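Local coordinates for protein transmembrane oligosaccharyl transferase (Archaeoglobus fulgidus, PDB 3WAJ) that is an integral membrane enzyme of the STT3/AglB family, with a GT-C-type helical transmembrane region, a bound zinc ion and further domains towards its C terminus, at residues Y50-R53 with L54-T58; S277-Q280 with L281-L285; R403-P406 with E407-L410; W422-N425 with R426-Y429. All coordinates share one frame; numbering follows the deposited sequence.

Contact 1 of 4, residues Y50-R53 with L54-T58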
loop_
_atom_site.group_PDB
_atom_site.type_symbol
_atom_site.label_atom_id
_atom_site.label_comp_id
_atom_site.label_asym_id
_atom_site.label_seq_id
_atom_site.Cartn_x
_atom_site.Cartn_y
_atom_site.Cartn_z
ATOM N N TYR A 50 -4.581 -0.736 8.665
ATOM C CA TYR A 50 -5.667 -1.697 8.539
ATOM C C TYR A 50 -5.478 -2.884 9.489
ATOM O O TYR A 50 -6.457 -3.385 10.052
ATOM C CB TYR A 50 -5.843 -2.170 7.085
ATOM C CG TYR A 50 -7.160 -2.861 6.904
ATOM C CD1 TYR A 50 -8.345 -2.125 6.883
ATOM C CD2 TYR A 50 -7.241 -4.247 6.801
ATOM C CE1 TYR A 50 -9.587 -2.736 6.731
ATOM C CE2 TYR A 50 -8.488 -4.885 6.638
ATOM C CZ TYR A 50 -9.654 -4.113 6.609
ATOM O OH TYR A 50 -10.885 -4.708 6.468
ATOM N N TYR A 51 -4.233 -3.341 9.669
ATOM C CA TYR A 51 -3.962 -4.302 10.745
ATOM C C TYR A 51 -4.496 -3.768 12.068
ATOM O O TYR A 51 -5.204 -4.458 12.790
ATOM C CB TYR A 51 -2.477 -4.679 10.848
ATOM C CG TYR A 51 -2.214 -5.892 10.007
ATOM C CD1 TYR A 51 -2.781 -7.116 10.340
ATOM C CD2 TYR A 51 -1.469 -5.804 8.838
ATOM C CE1 TYR A 51 -2.602 -8.224 9.533
ATOM C CE2 TYR A 51 -1.269 -6.910 8.034
ATOM C CZ TYR A 51 -1.842 -8.107 8.377
ATOM O OH TYR A 51 -1.633 -9.197 7.573
ATOM N N TYR A 52 -4.167 -2.514 12.339
ATOM C CA TYR A 52 -4.614 -1.810 13.523
ATOM C C TYR A 52 -6.133 -1.897 13.652
ATOM O O TYR A 52 -6.650 -2.258 14.714
ATOM C CB TYR A 52 -4.120 -0.367 13.416
ATOM C CG TYR A 52 -4.662 0.638 14.397
ATOM C CD1 TYR A 52 -5.218 1.838 13.935
ATOM C CD2 TYR A 52 -4.592 0.431 15.773
ATOM C CE1 TYR A 52 -5.694 2.803 14.800
ATOM C CE2 TYR A 52 -5.086 1.407 16.667
ATOM C CZ TYR A 52 -5.625 2.589 16.158
ATOM O OH TYR A 52 -6.108 3.562 16.996
ATOM N N ARG A 53 -6.837 -1.585 12.565
ATOM C CA ARG A 53 -8.293 -1.665 12.530
ATOM C C ARG A 53 -8.749 -3.086 12.900
ATOM O O ARG A 53 -9.668 -3.264 13.707
ATOM C CB ARG A 53 -8.817 -1.241 11.142
ATOM C CG ARG A 53 -10.339 -1.353 10.918
ATOM C CD ARG A 53 -10.821 -2.815 10.631
ATOM N NE ARG A 53 -12.258 -2.832 10.363
ATOM C CZ ARG A 53 -13.188 -2.680 11.302
ATOM N NH1 ARG A 53 -12.831 -2.547 12.571
ATOM N NH2 ARG A 53 -14.470 -2.679 10.974
ATOM N N LEU A 54 -8.110 -4.082 12.299
ATOM C CA LEU A 54 -8.474 -5.472 12.549
ATOM C C LEU A 54 -8.153 -5.905 13.987
ATOM O O LEU A 54 -8.970 -6.552 14.637
ATOM C CB LEU A 54 -7.792 -6.406 11.552
ATOM C CG LEU A 54 -8.203 -6.288 10.090
ATOM C CD1 LEU A 54 -7.415 -7.331 9.235
ATOM C CD2 LEU A 54 -9.703 -6.483 9.951
ATOM N N ILE A 55 -6.965 -5.555 14.475
ATOM C CA ILE A 55 -6.527 -5.993 15.798
ATOM C C ILE A 55 -7.439 -5.420 16.911
ATOM O O ILE A 55 -7.833 -6.119 17.831
ATOM C CB ILE A 55 -5.033 -5.658 16.024
ATOM C CG1 ILE A 55 -4.162 -6.595 15.187
ATOM C CG2 ILE A 55 -4.651 -5.766 17.505
ATOM C CD1 ILE A 55 -2.703 -6.157 15.048
ATOM N N GLU A 56 -7.779 -4.145 16.793
ATOM C CA GLU A 56 -8.722 -3.482 17.682
ATOM C C GLU A 56 -10.067 -4.219 17.714
ATOM O O GLU A 56 -10.634 -4.471 18.775
ATOM C CB GLU A 56 -8.933 -2.054 17.176
ATOM C CG GLU A 56 -9.450 -1.044 18.193
ATOM C CD GLU A 56 -9.110 0.393 17.796
ATOM O OE1 GLU A 56 -8.508 0.587 16.722
ATOM O OE2 GLU A 56 -9.428 1.329 18.549
ATOM N N ASN A 57 -10.578 -4.553 16.538
ATOM C CA ASN A 57 -11.837 -5.272 16.438
ATOM C C ASN A 57 -11.714 -6.700 16.993
ATOM O O ASN A 57 -12.622 -7.212 17.648
ATOM C CB ASN A 57 -12.310 -5.299 14.979
ATOM C CG ASN A 57 -13.602 -6.037 14.811
ATOM O OD1 ASN A 57 -13.645 -7.258 14.963
ATOM N ND2 ASN A 57 -14.672 -5.310 14.490
ATOM N N THR A 58 -10.586 -7.340 16.722
ATOM C CA THR A 58 -10.347 -8.692 17.196
ATOM C C THR A 58 -10.184 -8.715 18.714
ATOM O O THR A 58 -10.684 -9.618 19.383
ATOM C CB THR A 58 -9.102 -9.276 16.552
ATOM O OG1 THR A 58 -9.237 -9.211 15.124
ATOM C CG2 THR A 58 -8.906 -10.725 16.997
#
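Tyr50 opens this turn of helix 47-60 by laying its ring against Leu54 one turn on: CE2 lies 3.7 Å from Leu54 CD1, ring and branched tip crossing at a slant, while Tyr50 O accepts the amide of Leu54. With CG anti to the backbone N (chi1 -165°), the ring swings alongside the following turn, and its hydroxyl bonds to Asp69. Tyr51 O takes the amide of Ile55 at 2.7 Å, but its side chain points away from 54-58, stacks on Phe82 and bonds to His162; zinc lies about 7 Å from it. Tyr52 and Glu56 run side by side. Glu56 OE1 sits over one face of the Tyr52 ring near its rim, 3.5 Å from CE2, with ring and carboxylate planes 40° apart. Arg53, bent at chi2 (-78°), carries NH1 to 3.7 Å from Asn57 CB. Arg53 NH1 and Asn57 ND2 both donate to Tyr524 O; Arg53 NH2 bonds to Tyr528 OH, and NE pairs with Asp69 and Glu558. These two carboxylates probably balance the buried guanidinium charge, and the polar ends of Tyr50, Tyr51, Arg53 and Asn57 are satisfied by other parts of the fold.

Contact 2 of 4, residues S277-Q280 with L281-L285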
loop_
_atom_site.group_PDB
_atom_site.type_symbol
_atom_site.label_atom_id
_atom_site.label_comp_id
_atom_site.label_asym_id
_atom_site.label_seq_id
_atom_site.Cartn_x
_atom_site.Cartn_y
_atom_site.Cartn_z
ATOM N N SER A 277 -9.329 -19.605 2.020
ATOM C CA SER A 277 -10.263 -20.464 1.310
ATOM C C SER A 277 -9.830 -21.918 1.425
ATOM O O SER A 277 -8.743 -22.207 1.931
ATOM C CB SER A 277 -10.359 -20.042 -0.161
ATOM O OG SER A 277 -9.211 -20.401 -0.894
ATOM N N PRO A 278 -10.691 -22.853 0.992
ATOM C CA PRO A 278 -10.182 -24.221 1.146
ATOM C C PRO A 278 -9.191 -24.633 0.049
ATOM O O PRO A 278 -8.643 -25.735 0.121
ATOM C CB PRO A 278 -11.452 -25.085 1.134
ATOM C CG PRO A 278 -12.467 -24.270 0.401
ATOM C CD PRO A 278 -12.129 -22.814 0.642
ATOM N N PHE A 279 -8.952 -23.763 -0.929
ATOM C CA PHE A 279 -7.910 -24.011 -1.924
ATOM C C PHE A 279 -6.561 -24.308 -1.256
ATOM O O PHE A 279 -5.876 -25.281 -1.590
ATOM C CB PHE A 279 -7.744 -22.814 -2.865
ATOM C CG PHE A 279 -6.607 -22.981 -3.838
ATOM C CD1 PHE A 279 -5.448 -22.235 -3.705
ATOM C CD2 PHE A 279 -6.686 -23.919 -4.870
ATOM C CE1 PHE A 279 -4.383 -22.397 -4.596
ATOM C CE2 PHE A 279 -5.626 -24.089 -5.761
ATOM C CZ PHE A 279 -4.474 -23.332 -5.623
ATOM N N GLN A 280 -6.186 -23.453 -0.312
ATOM C CA GLN A 280 -4.905 -23.590 0.363
ATOM C C GLN A 280 -4.822 -24.919 1.127
ATOM O O GLN A 280 -3.784 -25.591 1.089
ATOM C CB GLN A 280 -4.614 -22.365 1.253
ATOM C CG GLN A 280 -4.364 -21.061 0.478
ATOM C CD GLN A 280 -5.619 -20.193 0.275
ATOM O OE1 GLN A 280 -6.756 -20.690 0.208
ATOM N NE2 GLN A 280 -5.405 -18.881 0.164
ATOM N N LEU A 281 -5.926 -25.299 1.785
ATOM C CA LEU A 281 -6.068 -26.592 2.466
ATOM C C LEU A 281 -5.855 -27.767 1.503
ATOM O O LEU A 281 -5.181 -28.744 1.835
ATOM C CB LEU A 281 -7.458 -26.702 3.110
ATOM C CG LEU A 281 -7.817 -27.993 3.866
ATOM C CD1 LEU A 281 -6.918 -28.204 5.086
ATOM C CD2 LEU A 281 -9.285 -28.023 4.298
ATOM N N LEU A 282 -6.441 -27.666 0.313
ATOM C CA LEU A 282 -6.253 -28.671 -0.723
ATOM C C LEU A 282 -4.778 -28.764 -1.079
ATOM O O LEU A 282 -4.243 -29.865 -1.233
ATOM C CB LEU A 282 -7.071 -28.320 -1.965
ATOM C CG LEU A 282 -8.400 -29.043 -2.189
ATOM C CD1 LEU A 282 -9.130 -29.328 -0.886
ATOM C CD2 LEU A 282 -9.277 -28.217 -3.122
ATOM N N VAL A 283 -4.116 -27.615 -1.203
ATOM C CA VAL A 283 -2.701 -27.618 -1.563
ATOM C C VAL A 283 -1.880 -28.365 -0.524
ATOM O O VAL A 283 -1.063 -29.211 -0.861
ATOM C CB VAL A 283 -2.124 -26.197 -1.769
ATOM C CG1 VAL A 283 -0.630 -26.281 -2.056
ATOM C CG2 VAL A 283 -2.826 -25.510 -2.916
ATOM N N LEU A 284 -2.125 -28.074 0.745
ATOM C CA LEU A 284 -1.352 -28.695 1.810
ATOM C C LEU A 284 -1.684 -30.191 1.991
ATOM O O LEU A 284 -0.785 -30.997 2.234
ATOM C CB LEU A 284 -1.472 -27.886 3.109
ATOM C CG LEU A 284 -1.078 -26.409 2.929
ATOM C CD1 LEU A 284 -1.358 -25.593 4.180
ATOM C CD2 LEU A 284 0.395 -26.270 2.532
ATOM N N LEU A 285 -2.958 -30.563 1.852
ATOM C CA LEU A 285 -3.350 -31.978 1.921
ATOM C C LEU A 285 -2.843 -32.739 0.703
ATOM O O LEU A 285 -2.322 -33.844 0.827
ATOM C CB LEU A 285 -4.867 -32.143 2.024
ATOM C CG LEU A 285 -5.552 -31.855 3.354
ATOM C CD1 LEU A 285 -7.068 -31.730 3.138
ATOM C CD2 LEU A 285 -5.238 -32.934 4.384
#
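Helical backbone bonds from Leu282 N to Pro278 O (2.9 Å), Val283 N to Phe279 O and Leu284 N to Gln280 O carry the first turn of helix 278-303 into the second. The Phe279 ring receives Val283 over one face: the CG2 methyl lies 4.0 Å from the ring centroid and 20° off the normal, a CH-pi contact displaced toward the rim at CZ and CE1. That methyl reaches the ring because Val283 CG2 is anti to its own carbonyl carbon, while the ring also meets Phe219 edge to face. At the start of the helix, Ser277 and Gln280 form a capping box. Ser277 OG accepts a weak bond from Phe279 N at 3.4 Å, and Gln280 OE1 answers with a weak bond from Ser277 N at 3.3 Å. Gln280 folds back to do this, its chain bent at chi2 (93°), which brings OE1 within 2.7 Å of Ser277 OG. The other end of the same amide, NE2, donates to Phe275 O and Gly216 O, tying the cap to the preceding loop and to the loop before helix 221-234. Leu284 extends toward Ala222 of that helix and toward Ser257 and Ala258 of helix 243-261.

Contact 3 of 4, residues R403-P406 with E407-L410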
loop_
_atom_site.group_PDB
_atom_site.type_symbol
_atom_site.label_atom_id
_atom_site.label_comp_id
_atom_site.label_asym_id
_atom_site.label_seq_id
_atom_site.Cartn_x
_atom_site.Cartn_y
_atom_site.Cartn_z
ATOM N N ARG A 403 27.954 -32.813 -4.640
ATOM C CA ARG A 403 26.593 -33.342 -4.686
ATOM C C ARG A 403 25.606 -33.634 -3.555
ATOM O O ARG A 403 24.939 -34.669 -3.547
ATOM C CB ARG A 403 26.531 -34.603 -5.554
ATOM C CG ARG A 403 27.241 -35.810 -4.962
ATOM C CD ARG A 403 27.703 -36.767 -6.050
ATOM N NE ARG A 403 28.058 -36.067 -7.281
ATOM C CZ ARG A 403 28.718 -36.622 -8.292
ATOM N NH1 ARG A 403 29.098 -37.890 -8.222
ATOM N NH2 ARG A 403 28.999 -35.908 -9.374
ATOM N N SER A 404 25.517 -32.706 -2.607
ATOM C CA SER A 404 24.571 -32.810 -1.502
ATOM C C SER A 404 23.116 -32.382 -1.654
ATOM O O SER A 404 22.773 -31.662 -2.592
ATOM C CB SER A 404 25.259 -31.971 -0.425
ATOM O OG SER A 404 24.481 -31.922 0.759
ATOM N N PHE A 405 22.255 -32.826 -0.742
ATOM C CA PHE A 405 20.834 -32.496 -0.844
ATOM C C PHE A 405 20.467 -31.102 -0.306
ATOM O O PHE A 405 19.807 -30.345 -1.019
ATOM C CB PHE A 405 19.943 -33.573 -0.209
ATOM C CG PHE A 405 18.488 -33.182 -0.122
ATOM C CD1 PHE A 405 17.975 -32.615 1.038
ATOM C CD2 PHE A 405 17.637 -33.372 -1.204
ATOM C CE1 PHE A 405 16.641 -32.254 1.124
ATOM C CE2 PHE A 405 16.296 -33.008 -1.129
ATOM C CZ PHE A 405 15.798 -32.449 0.037
ATOM N N PRO A 406 20.871 -30.768 0.945
ATOM C CA PRO A 406 20.523 -29.431 1.456
ATOM C C PRO A 406 20.991 -28.302 0.547
ATOM O O PRO A 406 20.227 -27.357 0.316
ATOM C CB PRO A 406 21.259 -29.365 2.795
ATOM C CG PRO A 406 21.315 -30.761 3.249
ATOM C CD PRO A 406 21.526 -31.581 1.991
ATOM N N GLU A 407 22.216 -28.405 0.036
ATOM C CA GLU A 407 22.738 -27.394 -0.876
ATOM C C GLU A 407 21.871 -27.311 -2.134
ATOM O O GLU A 407 21.583 -26.227 -2.636
ATOM C CB GLU A 407 24.196 -27.695 -1.230
ATOM C CG GLU A 407 24.908 -26.567 -1.970
ATOM C CD GLU A 407 26.430 -26.687 -1.921
ATOM O OE1 GLU A 407 26.942 -27.498 -1.115
ATOM O OE2 GLU A 407 27.112 -25.967 -2.687
ATOM N N MET A 408 21.439 -28.461 -2.637
ATOM C CA MET A 408 20.575 -28.463 -3.809
ATOM C C MET A 408 19.235 -27.790 -3.502
ATOM O O MET A 408 18.711 -27.036 -4.318
ATOM C CB MET A 408 20.347 -29.883 -4.335
ATOM C CG MET A 408 19.609 -29.910 -5.667
ATOM S SD MET A 408 18.943 -31.532 -6.076
ATOM C CE MET A 408 17.992 -31.890 -4.596
ATOM N N ALA A 409 18.693 -28.062 -2.318
ATOM C CA ALA A 409 17.421 -27.485 -1.897
ATOM C C ALA A 409 17.504 -25.960 -1.897
ATOM O O ALA A 409 16.597 -25.276 -2.360
ATOM C CB ALA A 409 17.034 -28.007 -0.519
ATOM N N LEU A 410 18.614 -25.434 -1.392
ATOM C CA LEU A 410 18.799 -23.989 -1.310
ATOM C C LEU A 410 18.804 -23.318 -2.689
ATOM O O LEU A 410 18.169 -22.275 -2.879
ATOM C CB LEU A 410 20.074 -23.657 -0.530
ATOM C CG LEU A 410 20.070 -22.372 0.301
ATOM C CD1 LEU A 410 19.173 -22.498 1.542
ATOM C CD2 LEU A 410 21.501 -22.023 0.679
#
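Phe405 and Met408, three residues apart at the start of helix 405-420, meet through the methyl end of the methionine, whose CE comes to 3.7 Å from Phe405 CD2 and 4.0 Å from Phe405 CE2. The thioether gets there by running out extended from the backbone and turning only at its last torsion (chi3 54°), which folds CE back to the ring at a slant. Phe405 holds CG anti to its own N (chi1 172°), turning the ring toward Tyr181 and Leu178 of helix 163-181 and Phe228 and Ala232 of helix 221-234. Met408 touches Phe231 of the latter helix, so the pair is wedged among neighbouring helices. Glu407 takes a different course: its chain is extended beyond CG, carrying the carboxylate back to helix 384-402, where OE2 bonds to Ser395 and OE1 makes long, weak ion pairs with Arg398 and Arg402. Pro406 has no amide hydrogen to give, a natural fit to the first turn of a helix, and its O accepts from Leu410 N at 3.0 Å. The bond from Ala409 N to Phe405 O is 2.9 Å, whereas that from Met408 N to Ser404 O is weak at 3.5 Å. Arg403, with positive phi (56°), leaves the preceding helix just before this one begins. The arrangement is that of a tight turn between consecutive helices of a GT-C-type bundle, with proline in the opening turn of the second.

Contact 4 of 4, residues W422-N425 with R426-Y429. With SO4 (sulfate ion), chain C.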
loop_
_atom_site.group_PDB
_atom_site.type_symbol
_atom_site.label_atom_id
_atom_site.label_comp_id
_atom_site.label_asym_id
_atom_site.label_seq_id
_atom_site.Cartn_x
_atom_site.Cartn_y
_atom_site.Cartn_z
ATOM N N TRP A 422 10.794 -12.076 -10.688
ATOM C CA TRP A 422 11.672 -11.262 -11.517
ATOM C C TRP A 422 10.903 -10.081 -12.098
ATOM O O TRP A 422 9.891 -10.269 -12.782
ATOM C CB TRP A 422 12.268 -12.115 -12.635
ATOM C CG TRP A 422 13.354 -11.454 -13.419
ATOM C CD1 TRP A 422 13.488 -11.439 -14.779
ATOM C CD2 TRP A 422 14.471 -10.716 -12.897
ATOM N NE1 TRP A 422 14.617 -10.738 -15.135
ATOM C CE2 TRP A 422 15.238 -10.283 -14.000
ATOM C CE3 TRP A 422 14.900 -10.381 -11.605
ATOM C CZ2 TRP A 422 16.404 -9.531 -13.851
ATOM C CZ3 TRP A 422 16.057 -9.633 -11.460
ATOM C CH2 TRP A 422 16.795 -9.215 -12.576
ATOM N N GLY A 423 11.373 -8.869 -11.806
ATOM C CA GLY A 423 10.735 -7.656 -12.290
ATOM C C GLY A 423 9.541 -7.221 -11.457
ATOM O O GLY A 423 8.972 -6.152 -11.699
ATOM N N GLN A 424 9.161 -8.051 -10.487
ATOM C CA GLN A 424 8.066 -7.742 -9.568
ATOM C C GLN A 424 8.586 -7.026 -8.328
ATOM O O GLN A 424 8.905 -7.671 -7.328
ATOM C CB GLN A 424 7.358 -9.026 -9.131
ATOM C CG GLN A 424 6.513 -9.670 -10.199
ATOM C CD GLN A 424 5.072 -9.853 -9.759
ATOM O OE1 GLN A 424 4.327 -8.877 -9.610
ATOM N NE2 GLN A 424 4.671 -11.104 -9.540
ATOM N N ASN A 425 8.662 -5.700 -8.390
ATOM C CA ASN A 425 9.208 -4.920 -7.283
ATOM C C ASN A 425 8.527 -5.164 -5.932
ATOM O O ASN A 425 9.136 -4.935 -4.888
ATOM C CB ASN A 425 9.217 -3.421 -7.612
ATOM C CG ASN A 425 10.357 -3.031 -8.527
ATOM O OD1 ASN A 425 11.525 -3.091 -8.140
ATOM N ND2 ASN A 425 10.025 -2.614 -9.744
ATOM N N ARG A 426 7.283 -5.641 -5.940
ATOM C CA ARG A 426 6.536 -5.769 -4.684
ATOM C C ARG A 426 6.963 -6.969 -3.826
ATOM O O ARG A 426 6.543 -7.088 -2.672
ATOM C CB ARG A 426 5.018 -5.769 -4.931
ATOM C CG ARG A 426 4.454 -7.049 -5.531
ATOM C CD ARG A 426 2.952 -6.920 -5.775
ATOM N NE ARG A 426 2.210 -8.075 -5.269
ATOM C CZ ARG A 426 1.457 -8.070 -4.168
ATOM N NH1 ARG A 426 1.326 -6.962 -3.451
ATOM N NH2 ARG A 426 0.828 -9.173 -3.787
ATOM N N PHE A 427 7.807 -7.831 -4.393
ATOM C CA PHE A 427 8.285 -9.035 -3.710
ATOM C C PHE A 427 9.796 -9.034 -3.491
ATOM O O PHE A 427 10.383 -10.078 -3.205
ATOM C CB PHE A 427 7.895 -10.293 -4.498
ATOM C CG PHE A 427 6.421 -10.573 -4.499
ATOM C CD1 PHE A 427 5.743 -10.784 -3.303
ATOM C CD2 PHE A 427 5.714 -10.644 -5.694
ATOM C CE1 PHE A 427 4.369 -11.050 -3.291
ATOM C CE2 PHE A 427 4.346 -10.908 -5.701
ATOM C CZ PHE A 427 3.668 -11.109 -4.492
ATOM N N ALA A 428 10.420 -7.863 -3.625
ATOM C CA ALA A 428 11.865 -7.731 -3.454
ATOM C C ALA A 428 12.350 -8.279 -2.113
ATOM O O ALA A 428 13.430 -8.878 -2.047
ATOM C CB ALA A 428 12.287 -6.287 -3.626
ATOM N N TYR A 429 11.551 -8.086 -1.059
ATOM C CA TYR A 429 11.941 -8.496 0.296
ATOM C C TYR A 429 12.287 -9.984 0.415
ATOM O O TYR A 429 13.047 -10.392 1.296
ATOM C CB TYR A 429 10.883 -8.094 1.331
ATOM C CG TYR A 429 9.491 -8.604 1.042
ATOM C CD1 TYR A 429 9.108 -9.889 1.400
ATOM C CD2 TYR A 429 8.549 -7.792 0.438
ATOM C CE1 TYR A 429 7.828 -10.361 1.137
ATOM C CE2 TYR A 429 7.282 -8.247 0.181
ATOM C CZ TYR A 429 6.927 -9.539 0.524
ATOM O OH TYR A 429 5.655 -9.995 0.264
HETATM S S SO4 C . -0.556 -8.185 0.112
HETATM O O1 SO4 C . -1.267 -7.325 1.067
HETATM O O2 SO4 C . -1.552 -8.827 -0.752
HETATM O O3 SO4 C . 0.350 -7.354 -0.682
HETATM O O4 SO4 C . 0.232 -9.229 0.779
#
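This is a local turn contact at the surface, in the connection between helices 405-420 and 429-446, where Gln424 meets Phe427 three residues on. Phe427 N donates to Gln424 O at 3.1 Å, an almost straight bond at hydrogen (169°), though the donor stands above the carbonyl plane. Their side chains run alongside and point the same way. Gln424 NE2 approaches the Phe427 ring at its edge, 3.9 Å from CE2, with amide and ring planes nearly perpendicular (86°). Arg426, the residue before Phe427, sets its CG over one face of the same ring, near the rim, so its aliphatic stem and the Gln424 amide meet different parts of the phenyl group. Arg426 CG lies between the backbone N and the carbonyl carbon (chi1 74°), and a bend further along at chi3 carries the guanidinium out to the sulfate. There NH1 donates to O3 at 3.0 Å, and NH2 is 3.6 Å from the same oxygen. The Arg426 side chain lies about 7 Å from zinc, and Tyr429 meets the zinc ligand His163. The turn is consistent with a place beside the zinc site, where Arg426, His81 and His162 gather round a sulfate probably from the crystallisation liquor.

From the N terminus, the four contacts follow one another in series; none encloses or crosses another, each is local to one continuous stretch of chain, and none closes a long loop. Contact 1 lies within helix 47-60, contact 2 begins helix 278-303, contact 3 begins helix 405-420, and contact 4 lies in the connection from that helix to helix 429-446. No two touch: contacts 1 and 4 come closest, with nearest atoms about 10 Å apart, and both have a side chain about 7 Å from zinc. His162 joins these two indirectly, bonding to Tyr51 and to the sulfate held by Arg426. Contacts 2 and 3, whose centres are about 28 Å apart, both pack against helix 221-234.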